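Local coordinates for protein citrate lyase, subunit 1 (Methanosaeta concilii, PDB 6HXI) that probably catalyses, as part of ATP citrate lyase, the ATP-driven conversion of citrate and coenzyme A into acetyl-CoA and oxaloacetate, at residues I131-D136 and S166-E171; V198-F203 and L213-K218; T320-M325 and M357-Y362; I373-G378 and V398-H403. All coordinates share one frame; numbering follows the deposited sequence.

Contact 1 of 4, residues I131-D136 and S166-E171; sequences IFFSMD and SKLPAE
In the ATP-grasp domain, the end of strand 128-134 packs its side chains against the connection that leads into helix 173-192, where residues Leu168 to Glu171 form a type I beta turn. Phe133 is the aromatic centre of the contact. With CG anti to the backbone N (chi1 177°), its ring reaches across to residues 166-171 and is met by three side chains in three ways. Lys167 crosses it at about a right angle and lays its aliphatic CD over one face. Leu168 comes in at the ring edge, near the plane, with CD1 3.7 Å from Phe133 CD2. Glu171 meets the ring tip to tip, OE2 lying 3.2 Å from Phe133 CE2 with the carboxylate turned 45° against the ring. Val179 of helix 173-192 touches Phe133, Lys167 and Glu171 and so joins the same cluster.

Met135, just past the strand, covers the turn itself. Its chain runs extended to SD and then bends at chi3 (-49°), which brings the terminal methyl between two apolar groups of the turn. Leu168 points back at it tip to tip, while Glu171 crosses obliquely, its CG 3.7 Å from Met135 SD. Met135 CE ends 3.7 Å from both Leu168 CD2 and Ala170 CB.

Contact 2 of 4, residues V198-F203 and L213-K218; sequences VEINPF and LDMVAK
Backbone hydrogen bonds carry most of this contact, which pairs the two arms of the antiparallel hairpin formed by strands 195-206 and 209-220 of the ATP-grasp domain. Glu199 and Val216 make a hydrogen-bonded pair: Glu199 N donates to Val216 O at 2.8 Å, nearly along the C=O axis, and Val216 N returns a bond to Glu199 O in the carbonyl plane. Farther along, Asn201 N reaches Asp214 O from above the carbonyl plane. The chain turns a corner at Asn201 and Pro202, which are joined by a cis peptide bond. Beyond it Pro202 O takes two donors, Leu213 N at 2.8 Å and, weakly, Asp214 N at 3.4 Å.

Apolar contacts lie on the sheet face bearing Val198, Ile200, Met215 and Ala217, which helices 173-192 and 8-18 also pack against. The extended Met215 chain crosses Val198 obliquely and ends with CE 3.7 Å from Val198 CG2. At the corner, Leu213 crosses the Pro202 ring at about a right angle, with CB 3.9 Å from Pro202 CD.

Among the charged groups, Glu199 lies alongside Val216 on the other face and bonds through OE1 to Tyr197. Asp214 OD2 comes 3.5 Å from Pro202 CD, while OD1 forms a salt bridge with Lys59. Main-chain bonds thus keep the strands paired through the cis-proline corner, while the Asp214 carboxylate ties the hairpin to strand 56-60.

Contact 3 of 4, residues T320-M325 and M357-Y362; sequences TILDLM and MALEEY
The C-terminal parts of helices 311-325 and 348-361 approach most closely at Leu322 and Tyr362, whose CA atoms are 7.0 Å apart; Tyr362 is the first residue to leave helical geometry and also the N-cap of the helix that follows. Leu322 is the main apolar element. Its CB sits over the centre of the Tyr362 ring in a CH-pi contact, 3.8 Å from the centroid and 14° off the ring normal. The two methyls diverge from there: Leu322 CD1 lies 3.8 Å from Ala358 CB, and Leu322 CD2 meets Leu359 CD2 at 3.7 Å where the two leucines cross at about a right angle. The tyrosine tip reaches Asp323, the two side chains crossing obliquely, with Tyr362 OH 3.3 Å from Asp323 CB, while the aspartate carboxylate forms a salt bridge with Arg327. Leu359 also touches helix 382-396. The arrangement is helix-to-helix packing within the alpha/beta citrate-binding domain, whose family belongs to the succinyl-CoA synthetase clan.

Contact 4 of 4, residues I373-G378 and V398-H403; sequences IYVRRG and VPIQVH
Ile373 and Ile400 lie side by side at the apolar centre, Ile373 CB 3.8 Å from Ile400 CG1. Val398 CG2 extends this patch against Ile373 CD1 at one end, and Val375 CG2 approaches Ile400 CG2 at the other. Between the strands, backbone bonds alternate in parallel register, from Ile373 N to Pro399 O through the nearly straight Val375 N to Gln401 O bond (171° at the hydrogen) to Arg377 N on His403 O. The opposite face carries Tyr374, Arg376, Gln401 and His403. Gln401 NE2 lies at the Tyr374 ring edge, 3.4 Å from CE2, while Gln401 OE1 accepts a bond from His403 NE2 at 2.8 Å, close to the imidazole plane. Farther out, Arg376 forms a salt bridge with Glu184 of the neighbouring succinyl-CoA ligase alpha-subunit chain, and Arg377 NH1 bonds to a bound citrate. This is a parallel beta-alpha-beta unit, strand 371-376, helix 382-396 and strand 400-403, with a citrate bound just past the first strand, in the citrate-binding domain.

How the contacts relate
Along the chain the four contacts follow one another in numerical order and fall into two pairs. Contacts 1 and 2 belong to the ATP-grasp domain, their centres about 16 Å apart, with strands 128-134, 195-206 and 209-220 belonging to one antiparallel sheet, and they meet where Phe133 CE1 lies 3.6 Å from Phe203 CZ. Contacts 3 and 4 belong to the citrate-binding domain, about 15 Å apart between centres; Leu359 CD2, 3.9 Å from Ile373 CD1, connects the helix packing to the parallel sheet. The pairs lie on opposite sides of the chain's centre, 44 to 60 Å apart between centres, and do not touch, consistent with separate ATP-grasp and citrate-binding parts of the subunit.

Contact 1 of 4, residues I131-D136 and S166-E171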
loop_
_atom_site.group_PDB
_atom_site.type_symbol
_atom_site.label_atom_id
_atom_site.label_comp_id
_atom_site.label_asym_id
_atom_site.label_seq_id
_atom_site.Cartn_x
_atom_site.Cartn_y
_atom_site.Cartn_z
ATOM N N ILE C 131 5.669 27.401 -67.566
ATOM C CA ILE C 131 4.576 28.307 -67.929
ATOM C C ILE C 131 4.620 28.480 -69.452
ATOM O O ILE C 131 5.676 28.765 -70.003
ATOM C CB ILE C 131 4.664 29.671 -67.176
ATOM C CG1 ILE C 131 4.737 29.452 -65.632
ATOM C CG2 ILE C 131 3.493 30.611 -67.579
ATOM C CD1 ILE C 131 5.120 30.658 -64.812
ATOM N N PHE C 132 3.490 28.281 -70.120
ATOM C CA PHE C 132 3.361 28.405 -71.575
ATOM C C PHE C 132 2.454 29.580 -71.885
ATOM O O PHE C 132 1.417 29.735 -71.237
ATOM C CB PHE C 132 2.828 27.097 -72.197
ATOM C CG PHE C 132 3.662 25.885 -71.852
ATOM C CD1 PHE C 132 4.818 25.589 -72.563
ATOM C CD2 PHE C 132 3.312 25.058 -70.794
ATOM C CE1 PHE C 132 5.608 24.481 -72.223
ATOM C CE2 PHE C 132 4.105 23.955 -70.452
ATOM C CZ PHE C 132 5.242 23.670 -71.176
ATOM N N PHE C 133 2.874 30.445 -72.823
ATOM C CA PHE C 133 2.103 31.615 -73.206
ATOM C C PHE C 133 2.132 31.830 -74.712
ATOM O O PHE C 133 3.183 31.677 -75.346
ATOM C CB PHE C 133 2.581 32.887 -72.456
ATOM C CG PHE C 133 1.861 34.163 -72.848
ATOM C CD1 PHE C 133 0.637 34.494 -72.282
ATOM C CD2 PHE C 133 2.401 35.024 -73.798
ATOM C CE1 PHE C 133 -0.047 35.645 -72.672
ATOM C CE2 PHE C 133 1.712 36.179 -74.196
ATOM C CZ PHE C 133 0.502 36.494 -73.612
ATOM N N SER C 134 0.984 32.234 -75.270
ATOM C CA SER C 134 0.839 32.589 -76.681
ATOM C C SER C 134 -0.221 33.679 -76.853
ATOM O O SER C 134 -1.053 33.882 -75.959
ATOM C CB SER C 134 0.508 31.363 -77.529
ATOM O OG SER C 134 0.653 31.663 -78.910
ATOM N N MET C 135 -0.175 34.414 -77.973
ATOM C CA MET C 135 -1.168 35.470 -78.214
ATOM C C MET C 135 -2.256 34.999 -79.183
ATOM O O MET C 135 -3.118 35.784 -79.597
ATOM C CB MET C 135 -0.517 36.794 -78.623
ATOM C CG MET C 135 0.313 37.406 -77.507
ATOM S SD MET C 135 1.428 38.721 -78.034
ATOM C CE MET C 135 2.212 37.954 -79.431
ATOM N N ASP C 136 -2.248 33.676 -79.464
ATOM C CA ASP C 136 -3.200 32.979 -80.320
ATOM C C ASP C 136 -3.908 31.885 -79.510
ATOM O O ASP C 136 -3.500 30.719 -79.532
ATOM C CB ASP C 136 -2.503 32.412 -81.577
ATOM C CG ASP C 136 -1.699 33.436 -82.359
ATOM O OD1 ASP C 136 -2.315 34.378 -82.919
ATOM O OD2 ASP C 136 -0.454 33.297 -82.412
ATOM N N SER C 166 10.419 39.562 -69.808
ATOM C CA SER C 166 10.954 39.041 -71.072
ATOM C C SER C 166 10.045 37.886 -71.591
ATOM O O SER C 166 10.264 36.692 -71.359
ATOM C CB SER C 166 12.407 38.620 -70.910
ATOM O OG SER C 166 13.158 39.696 -70.378
ATOM N N LYS C 167 8.976 38.333 -72.258
ATOM C CA LYS C 167 7.864 37.642 -72.886
ATOM C C LYS C 167 7.696 38.297 -74.289
ATOM O O LYS C 167 8.629 38.971 -74.758
ATOM C CB LYS C 167 6.629 37.902 -72.022
ATOM C CG LYS C 167 5.536 36.844 -72.116
ATOM C CD LYS C 167 4.721 36.726 -70.830
ATOM C CE LYS C 167 3.888 37.949 -70.510
ATOM N NZ LYS C 167 4.649 38.948 -69.715
ATOM N N LEU C 168 6.526 38.122 -74.945
ATOM C CA LEU C 168 6.277 38.639 -76.291
ATOM C C LEU C 168 6.248 40.177 -76.382
ATOM O O LEU C 168 5.483 40.832 -75.666
ATOM C CB LEU C 168 5.019 38.017 -76.907
ATOM C CG LEU C 168 5.215 36.579 -77.410
ATOM C CD1 LEU C 168 4.038 35.696 -77.060
ATOM C CD2 LEU C 168 5.553 36.535 -78.904
ATOM N N PRO C 169 7.113 40.757 -77.260
ATOM C CA PRO C 169 7.145 42.230 -77.411
ATOM C C PRO C 169 5.896 42.818 -78.064
ATOM O O PRO C 169 5.537 43.953 -77.755
ATOM C CB PRO C 169 8.397 42.478 -78.261
ATOM C CG PRO C 169 8.599 41.217 -79.027
ATOM C CD PRO C 169 8.084 40.100 -78.165
ATOM N N ALA C 170 5.226 42.030 -78.940
ATOM C CA ALA C 170 3.993 42.373 -79.659
ATOM C C ALA C 170 2.846 42.863 -78.750
ATOM O O ALA C 170 1.970 43.595 -79.220
ATOM C CB ALA C 170 3.534 41.189 -80.494
ATOM N N GLU C 171 2.860 42.458 -77.452
ATOM C CA GLU C 171 1.891 42.848 -76.420
ATOM C C GLU C 171 1.946 44.347 -76.162
ATOM O O GLU C 171 3.006 44.962 -76.342
ATOM C CB GLU C 171 2.208 42.130 -75.114
ATOM C CG GLU C 171 1.492 40.814 -74.945
ATOM C CD GLU C 171 2.115 40.020 -73.822
ATOM O OE1 GLU C 171 1.835 40.346 -72.648
ATOM O OE2 GLU C 171 2.955 39.138 -74.110
#

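Contact 2 of 4, residues V198-F203 and L213-K218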
loop_
_atom_site.group_PDB
_atom_site.type_symbol
_atom_site.label_atom_id
_atom_site.label_comp_id
_atom_site.label_asym_id
_atom_site.label_seq_id
_atom_site.Cartn_x
_atom_site.Cartn_y
_atom_site.Cartn_z
ATOM N N VAL C 198 -2.893 23.400 -65.208
ATOM C CA VAL C 198 -3.832 24.513 -65.387
ATOM C C VAL C 198 -3.714 25.032 -66.809
ATOM O O VAL C 198 -2.603 25.185 -67.320
ATOM C CB VAL C 198 -3.771 25.636 -64.296
ATOM C CG1 VAL C 198 -2.472 26.445 -64.359
ATOM C CG2 VAL C 198 -4.966 26.565 -64.396
ATOM N N GLU C 199 -4.852 25.265 -67.457
ATOM C CA GLU C 199 -4.894 25.790 -68.811
ATOM C C GLU C 199 -6.031 26.788 -68.959
ATOM O O GLU C 199 -7.192 26.438 -68.738
ATOM C CB GLU C 199 -5.054 24.655 -69.819
ATOM C CG GLU C 199 -5.049 25.094 -71.273
ATOM C CD GLU C 199 -5.765 24.116 -72.176
ATOM O OE1 GLU C 199 -5.211 23.017 -72.415
ATOM O OE2 GLU C 199 -6.901 24.425 -72.603
ATOM N N ILE C 200 -5.687 28.030 -69.332
ATOM C CA ILE C 200 -6.645 29.083 -69.615
ATOM C C ILE C 200 -6.478 29.366 -71.104
ATOM O O ILE C 200 -5.515 30.020 -71.530
ATOM C CB ILE C 200 -6.549 30.336 -68.709
ATOM C CG1 ILE C 200 -6.528 29.931 -67.209
ATOM C CG2 ILE C 200 -7.735 31.261 -69.009
ATOM C CD1 ILE C 200 -5.942 30.954 -66.296
ATOM N N ASN C 201 -7.385 28.757 -71.888
ATOM C CA ASN C 201 -7.386 28.797 -73.333
ATOM C C ASN C 201 -8.792 29.073 -73.874
ATOM O O ASN C 201 -9.562 28.137 -74.126
ATOM C CB ASN C 201 -6.805 27.488 -73.904
ATOM C CG ASN C 201 -6.540 27.502 -75.391
ATOM O OD1 ASN C 201 -6.194 28.531 -75.986
ATOM N ND2 ASN C 201 -6.624 26.335 -76.010
ATOM N N PRO C 202 -9.159 30.357 -74.041
ATOM C CA PRO C 202 -8.343 31.564 -73.854
ATOM C C PRO C 202 -8.666 32.413 -72.600
ATOM O O PRO C 202 -9.629 32.150 -71.876
ATOM C CB PRO C 202 -8.658 32.342 -75.144
ATOM C CG PRO C 202 -10.110 31.935 -75.501
ATOM C CD PRO C 202 -10.450 30.707 -74.657
ATOM N N PHE C 203 -7.826 33.416 -72.333
ATOM C CA PHE C 203 -8.066 34.437 -71.325
ATOM C C PHE C 203 -8.145 35.790 -72.052
ATOM O O PHE C 203 -7.671 35.895 -73.182
ATOM C CB PHE C 203 -7.054 34.414 -70.163
ATOM C CG PHE C 203 -5.649 34.928 -70.371
ATOM C CD1 PHE C 203 -5.334 36.260 -70.123
ATOM C CD2 PHE C 203 -4.613 34.055 -70.679
ATOM C CE1 PHE C 203 -4.024 36.726 -70.265
ATOM C CE2 PHE C 203 -3.298 34.522 -70.817
ATOM C CZ PHE C 203 -3.014 35.854 -70.605
ATOM N N LEU C 213 -11.736 32.674 -70.051
ATOM C CA LEU C 213 -12.897 32.258 -70.846
ATOM C C LEU C 213 -13.150 30.759 -70.813
ATOM O O LEU C 213 -14.297 30.331 -70.693
ATOM C CB LEU C 213 -12.834 32.782 -72.289
ATOM C CG LEU C 213 -12.845 34.321 -72.472
ATOM C CD1 LEU C 213 -12.727 34.698 -73.944
ATOM C CD2 LEU C 213 -14.072 34.962 -71.827
ATOM N N ASP C 214 -12.092 29.962 -70.921
ATOM C CA ASP C 214 -12.181 28.503 -70.852
ATOM C C ASP C 214 -11.073 28.014 -69.955
ATOM O O ASP C 214 -9.979 28.582 -69.973
ATOM C CB ASP C 214 -12.130 27.853 -72.241
ATOM C CG ASP C 214 -13.406 28.057 -73.047
ATOM O OD1 ASP C 214 -14.357 27.258 -72.875
ATOM O OD2 ASP C 214 -13.450 29.005 -73.854
ATOM N N MET C 215 -11.374 27.007 -69.124
ATOM C CA MET C 215 -10.442 26.471 -68.144
ATOM C C MET C 215 -10.450 24.934 -68.065
ATOM O O MET C 215 -11.504 24.290 -68.133
ATOM C CB MET C 215 -10.725 27.093 -66.766
ATOM C CG MET C 215 -9.513 27.179 -65.879
ATOM S SD MET C 215 -9.780 28.292 -64.489
ATOM C CE MET C 215 -8.311 27.984 -63.559
ATOM N N VAL C 216 -9.248 24.366 -67.962
ATOM C CA VAL C 216 -8.978 22.929 -67.843
ATOM C C VAL C 216 -7.985 22.838 -66.707
ATOM O O VAL C 216 -6.992 23.575 -66.700
ATOM C CB VAL C 216 -8.423 22.320 -69.164
ATOM C CG1 VAL C 216 -7.832 20.928 -68.947
ATOM C CG2 VAL C 216 -9.498 22.290 -70.251
ATOM N N ALA C 217 -8.274 21.994 -65.717
ATOM C CA ALA C 217 -7.389 21.874 -64.563
ATOM C C ALA C 217 -7.353 20.497 -63.997
ATOM O O ALA C 217 -8.345 19.764 -64.068
ATOM C CB ALA C 217 -7.765 22.885 -63.478
ATOM N N LYS C 218 -6.182 20.140 -63.429
ATOM C CA LYS C 218 -5.925 18.874 -62.739
ATOM C C LYS C 218 -5.303 19.191 -61.392
ATOM O O LYS C 218 -4.402 20.030 -61.305
ATOM C CB LYS C 218 -4.965 17.987 -63.543
ATOM C CG LYS C 218 -5.601 17.207 -64.683
ATOM C CD LYS C 218 -4.536 16.424 -65.423
ATOM C CE LYS C 218 -5.114 15.418 -66.380
ATOM N NZ LYS C 218 -4.040 14.518 -66.872
#

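Contact 3 of 4, residues T320-M325 and M357-Y362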
loop_
_atom_site.group_PDB
_atom_site.type_symbol
_atom_site.label_atom_id
_atom_site.label_comp_id
_atom_site.label_asym_id
_atom_site.label_seq_id
_atom_site.Cartn_x
_atom_site.Cartn_y
_atom_site.Cartn_z
ATOM N N THR C 320 -16.369 -6.242 -50.738
ATOM C CA THR C 320 -16.761 -5.369 -51.849
ATOM C C THR C 320 -16.634 -6.093 -53.195
ATOM O O THR C 320 -17.579 -6.055 -53.983
ATOM C CB THR C 320 -15.970 -4.053 -51.817
ATOM O OG1 THR C 320 -16.031 -3.510 -50.508
ATOM C CG2 THR C 320 -16.500 -3.025 -52.805
ATOM N N ILE C 321 -15.466 -6.735 -53.449
ATOM C CA ILE C 321 -15.194 -7.490 -54.682
ATOM C C ILE C 321 -16.184 -8.646 -54.805
ATOM O O ILE C 321 -16.807 -8.789 -55.861
ATOM C CB ILE C 321 -13.702 -7.940 -54.800
ATOM C CG1 ILE C 321 -12.788 -6.717 -55.086
ATOM C CG2 ILE C 321 -13.521 -9.056 -55.871
ATOM C CD1 ILE C 321 -11.320 -6.982 -55.069
ATOM N N LEU C 322 -16.372 -9.421 -53.707
ATOM C CA LEU C 322 -17.302 -10.551 -53.670
ATOM C C LEU C 322 -18.720 -10.117 -53.948
ATOM O O LEU C 322 -19.383 -10.751 -54.758
ATOM C CB LEU C 322 -17.220 -11.340 -52.357
ATOM C CG LEU C 322 -15.937 -12.127 -52.142
ATOM C CD1 LEU C 322 -15.807 -12.534 -50.730
ATOM C CD2 LEU C 322 -15.850 -13.327 -53.058
ATOM N N ASP C 323 -19.159 -9.001 -53.338
ATOM C CA ASP C 323 -20.498 -8.441 -53.539
ATOM C C ASP C 323 -20.785 -8.234 -55.015
ATOM O O ASP C 323 -21.742 -8.806 -55.522
ATOM C CB ASP C 323 -20.683 -7.112 -52.768
ATOM C CG ASP C 323 -22.054 -6.471 -52.931
ATOM O OD1 ASP C 323 -23.046 -7.218 -53.108
ATOM O OD2 ASP C 323 -22.138 -5.229 -52.873
ATOM N N LEU C 324 -19.932 -7.447 -55.697
ATOM C CA LEU C 324 -20.027 -7.090 -57.116
ATOM C C LEU C 324 -19.988 -8.291 -58.068
ATOM O O LEU C 324 -20.610 -8.253 -59.129
ATOM C CB LEU C 324 -18.910 -6.104 -57.477
ATOM C CG LEU C 324 -19.017 -4.695 -56.900
ATOM C CD1 LEU C 324 -17.637 -4.054 -56.799
ATOM C CD2 LEU C 324 -19.958 -3.834 -57.727
ATOM N N MET C 325 -19.247 -9.338 -57.684
ATOM C CA MET C 325 -19.037 -10.595 -58.400
ATOM C C MET C 325 -20.235 -11.576 -58.284
ATOM O O MET C 325 -20.344 -12.501 -59.091
ATOM C CB MET C 325 -17.795 -11.256 -57.794
ATOM C CG MET C 325 -17.096 -12.203 -58.699
ATOM S SD MET C 325 -15.523 -12.733 -57.985
ATOM C CE MET C 325 -14.998 -13.852 -59.269
ATOM N N MET C 357 -12.111 -14.573 -44.181
ATOM C CA MET C 357 -13.328 -14.141 -43.467
ATOM C C MET C 357 -14.464 -13.703 -44.402
ATOM O O MET C 357 -15.627 -14.044 -44.159
ATOM C CB MET C 357 -13.011 -13.031 -42.467
ATOM C CG MET C 357 -12.378 -13.550 -41.209
ATOM S SD MET C 357 -11.842 -12.245 -40.099
ATOM C CE MET C 357 -12.299 -13.029 -38.518
ATOM N N ALA C 358 -14.113 -12.961 -45.479
ATOM C CA ALA C 358 -15.084 -12.510 -46.470
ATOM C C ALA C 358 -15.586 -13.689 -47.299
ATOM O O ALA C 358 -16.800 -13.810 -47.468
ATOM C CB ALA C 358 -14.482 -11.450 -47.362
ATOM N N LEU C 359 -14.668 -14.590 -47.752
ATOM C CA LEU C 359 -15.007 -15.784 -48.537
ATOM C C LEU C 359 -15.941 -16.723 -47.777
ATOM O O LEU C 359 -16.865 -17.270 -48.385
ATOM C CB LEU C 359 -13.760 -16.533 -49.031
ATOM C CG LEU C 359 -12.926 -15.845 -50.117
ATOM C CD1 LEU C 359 -11.561 -16.485 -50.233
ATOM C CD2 LEU C 359 -13.618 -15.869 -51.464
ATOM N N GLU C 360 -15.731 -16.862 -46.443
ATOM C CA GLU C 360 -16.571 -17.655 -45.533
ATOM C C GLU C 360 -17.995 -17.101 -45.528
ATOM O O GLU C 360 -18.950 -17.879 -45.569
ATOM C CB GLU C 360 -16.011 -17.618 -44.103
ATOM C CG GLU C 360 -15.020 -18.725 -43.785
ATOM C CD GLU C 360 -14.341 -18.623 -42.430
ATOM O OE1 GLU C 360 -13.589 -17.644 -42.205
ATOM O OE2 GLU C 360 -14.519 -19.554 -41.612
ATOM N N GLU C 361 -18.130 -15.757 -45.480
ATOM C CA GLU C 361 -19.417 -15.060 -45.463
ATOM C C GLU C 361 -20.178 -15.144 -46.773
ATOM O O GLU C 361 -21.410 -15.174 -46.755
ATOM C CB GLU C 361 -19.249 -13.599 -45.024
ATOM C CG GLU C 361 -19.556 -13.421 -43.549
ATOM C CD GLU C 361 -19.430 -12.008 -43.022
ATOM O OE1 GLU C 361 -20.123 -11.108 -43.550
ATOM O OE2 GLU C 361 -18.660 -11.808 -42.053
ATOM N N TYR C 362 -19.451 -15.170 -47.903
ATOM C CA TYR C 362 -20.019 -15.251 -49.250
ATOM C C TYR C 362 -20.138 -16.690 -49.789
ATOM O O TYR C 362 -20.436 -16.854 -50.968
ATOM C CB TYR C 362 -19.239 -14.341 -50.220
ATOM C CG TYR C 362 -19.766 -12.925 -50.233
ATOM C CD1 TYR C 362 -19.357 -11.999 -49.278
ATOM C CD2 TYR C 362 -20.704 -12.517 -51.176
ATOM C CE1 TYR C 362 -19.866 -10.701 -49.265
ATOM C CE2 TYR C 362 -21.220 -11.222 -51.173
ATOM C CZ TYR C 362 -20.800 -10.320 -50.213
ATOM O OH TYR C 362 -21.307 -9.045 -50.201
#

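Contact 4 of 4, residues I373-G378 and V398-H403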
loop_
_atom_site.group_PDB
_atom_site.type_symbol
_atom_site.label_atom_id
_atom_site.label_comp_id
_atom_site.label_asym_id
_atom_site.label_seq_id
_atom_site.Cartn_x
_atom_site.Cartn_y
_atom_site.Cartn_z
ATOM N N ILE C 373 -11.595 -19.921 -57.407
ATOM C CA ILE C 373 -10.577 -19.059 -56.800
ATOM C C ILE C 373 -9.169 -19.578 -57.092
ATOM O O ILE C 373 -8.913 -20.767 -56.917
ATOM C CB ILE C 373 -10.861 -18.841 -55.279
ATOM C CG1 ILE C 373 -12.222 -18.149 -55.059
ATOM C CG2 ILE C 373 -9.743 -18.058 -54.585
ATOM C CD1 ILE C 373 -13.103 -18.800 -54.043
ATOM N N TYR C 374 -8.271 -18.686 -57.555
ATOM C CA TYR C 374 -6.870 -18.998 -57.868
ATOM C C TYR C 374 -5.970 -18.039 -57.076
ATOM O O TYR C 374 -6.116 -16.818 -57.181
ATOM C CB TYR C 374 -6.599 -18.917 -59.386
ATOM C CG TYR C 374 -7.413 -19.898 -60.203
ATOM C CD1 TYR C 374 -8.752 -19.649 -60.506
ATOM C CD2 TYR C 374 -6.842 -21.071 -60.689
ATOM C CE1 TYR C 374 -9.512 -20.562 -61.240
ATOM C CE2 TYR C 374 -7.590 -21.984 -61.436
ATOM C CZ TYR C 374 -8.922 -21.723 -61.713
ATOM O OH TYR C 374 -9.649 -22.625 -62.453
ATOM N N VAL C 375 -5.082 -18.604 -56.240
ATOM C CA VAL C 375 -4.172 -17.868 -55.359
ATOM C C VAL C 375 -2.687 -18.149 -55.658
ATOM O O VAL C 375 -2.322 -19.306 -55.814
ATOM C CB VAL C 375 -4.487 -18.176 -53.869
ATOM C CG1 VAL C 375 -3.692 -17.258 -52.933
ATOM C CG2 VAL C 375 -5.989 -18.100 -53.579
ATOM N N ARG C 376 -1.845 -17.092 -55.704
ATOM C CA ARG C 376 -0.384 -17.153 -55.831
ATOM C C ARG C 376 0.173 -16.037 -54.948
ATOM O O ARG C 376 0.004 -14.862 -55.264
ATOM C CB ARG C 376 0.125 -17.005 -57.274
ATOM C CG ARG C 376 1.635 -17.298 -57.428
ATOM C CD ARG C 376 2.543 -16.102 -57.123
ATOM N NE ARG C 376 3.968 -16.413 -57.284
ATOM C CZ ARG C 376 4.957 -15.528 -57.173
ATOM N NH1 ARG C 376 4.692 -14.255 -56.899
ATOM N NH2 ARG C 376 6.216 -15.904 -57.356
ATOM N N ARG C 377 0.840 -16.397 -53.861
ATOM C CA ARG C 377 1.379 -15.399 -52.960
ATOM C C ARG C 377 2.627 -15.845 -52.221
ATOM O O ARG C 377 2.784 -17.013 -51.889
ATOM C CB ARG C 377 0.277 -14.938 -51.977
ATOM C CG ARG C 377 0.569 -13.662 -51.189
ATOM C CD ARG C 377 0.609 -12.391 -52.016
ATOM N NE ARG C 377 0.567 -11.217 -51.140
ATOM C CZ ARG C 377 1.285 -10.115 -51.313
ATOM N NH1 ARG C 377 2.092 -9.997 -52.358
ATOM N NH2 ARG C 377 1.170 -9.104 -50.466
ATOM N N GLY C 378 3.503 -14.873 -51.998
ATOM C CA GLY C 378 4.723 -14.968 -51.205
ATOM C C GLY C 378 4.796 -13.729 -50.324
ATOM O O GLY C 378 4.025 -12.775 -50.528
ATOM N N VAL C 398 -16.108 -24.654 -53.050
ATOM C CA VAL C 398 -15.698 -23.959 -54.278
ATOM C C VAL C 398 -14.216 -24.284 -54.560
ATOM O O VAL C 398 -13.441 -24.412 -53.603
ATOM C CB VAL C 398 -15.986 -22.419 -54.289
ATOM C CG1 VAL C 398 -17.480 -22.123 -54.393
ATOM C CG2 VAL C 398 -15.365 -21.707 -53.097
ATOM N N PRO C 399 -13.803 -24.444 -55.842
ATOM C CA PRO C 399 -12.389 -24.765 -56.116
ATOM C C PRO C 399 -11.412 -23.629 -55.781
ATOM O O PRO C 399 -11.551 -22.514 -56.286
ATOM C CB PRO C 399 -12.381 -25.131 -57.615
ATOM C CG PRO C 399 -13.829 -25.276 -58.013
ATOM C CD PRO C 399 -14.578 -24.358 -57.096
ATOM N N ILE C 400 -10.450 -23.907 -54.883
ATOM C CA ILE C 400 -9.427 -22.930 -54.486
ATOM C C ILE C 400 -8.025 -23.520 -54.753
ATOM O O ILE C 400 -7.543 -24.357 -53.980
ATOM C CB ILE C 400 -9.611 -22.337 -53.045
ATOM C CG1 ILE C 400 -11.025 -21.721 -52.860
ATOM C CG2 ILE C 400 -8.522 -21.300 -52.749
ATOM C CD1 ILE C 400 -11.423 -21.248 -51.464
ATOM N N GLN C 401 -7.403 -23.100 -55.876
ATOM C CA GLN C 401 -6.058 -23.506 -56.310
ATOM C C GLN C 401 -5.046 -22.587 -55.639
ATOM O O GLN C 401 -5.044 -21.391 -55.923
ATOM C CB GLN C 401 -5.942 -23.409 -57.836
ATOM C CG GLN C 401 -5.979 -24.750 -58.557
ATOM C CD GLN C 401 -5.180 -24.674 -59.832
ATOM O OE1 GLN C 401 -3.968 -24.412 -59.822
ATOM N NE2 GLN C 401 -5.837 -24.898 -60.960
ATOM N N VAL C 402 -4.218 -23.139 -54.720
ATOM C CA VAL C 402 -3.269 -22.365 -53.893
ATOM C C VAL C 402 -1.796 -22.584 -54.288
ATOM O O VAL C 402 -1.316 -23.723 -54.324
ATOM C CB VAL C 402 -3.518 -22.614 -52.385
ATOM C CG1 VAL C 402 -2.478 -21.903 -51.508
ATOM C CG2 VAL C 402 -4.932 -22.185 -51.994
ATOM N N HIS C 403 -1.095 -21.462 -54.579
ATOM C CA HIS C 403 0.300 -21.416 -55.033
ATOM C C HIS C 403 1.140 -20.470 -54.205
ATOM O O HIS C 403 0.617 -19.541 -53.597
ATOM C CB HIS C 403 0.381 -20.985 -56.512
ATOM C CG HIS C 403 -0.372 -21.871 -57.446
ATOM N ND1 HIS C 403 0.277 -22.800 -58.230
ATOM C CD2 HIS C 403 -1.700 -21.946 -57.685
ATOM C CE1 HIS C 403 -0.669 -23.408 -58.929
ATOM N NE2 HIS C 403 -1.877 -22.928 -58.633
#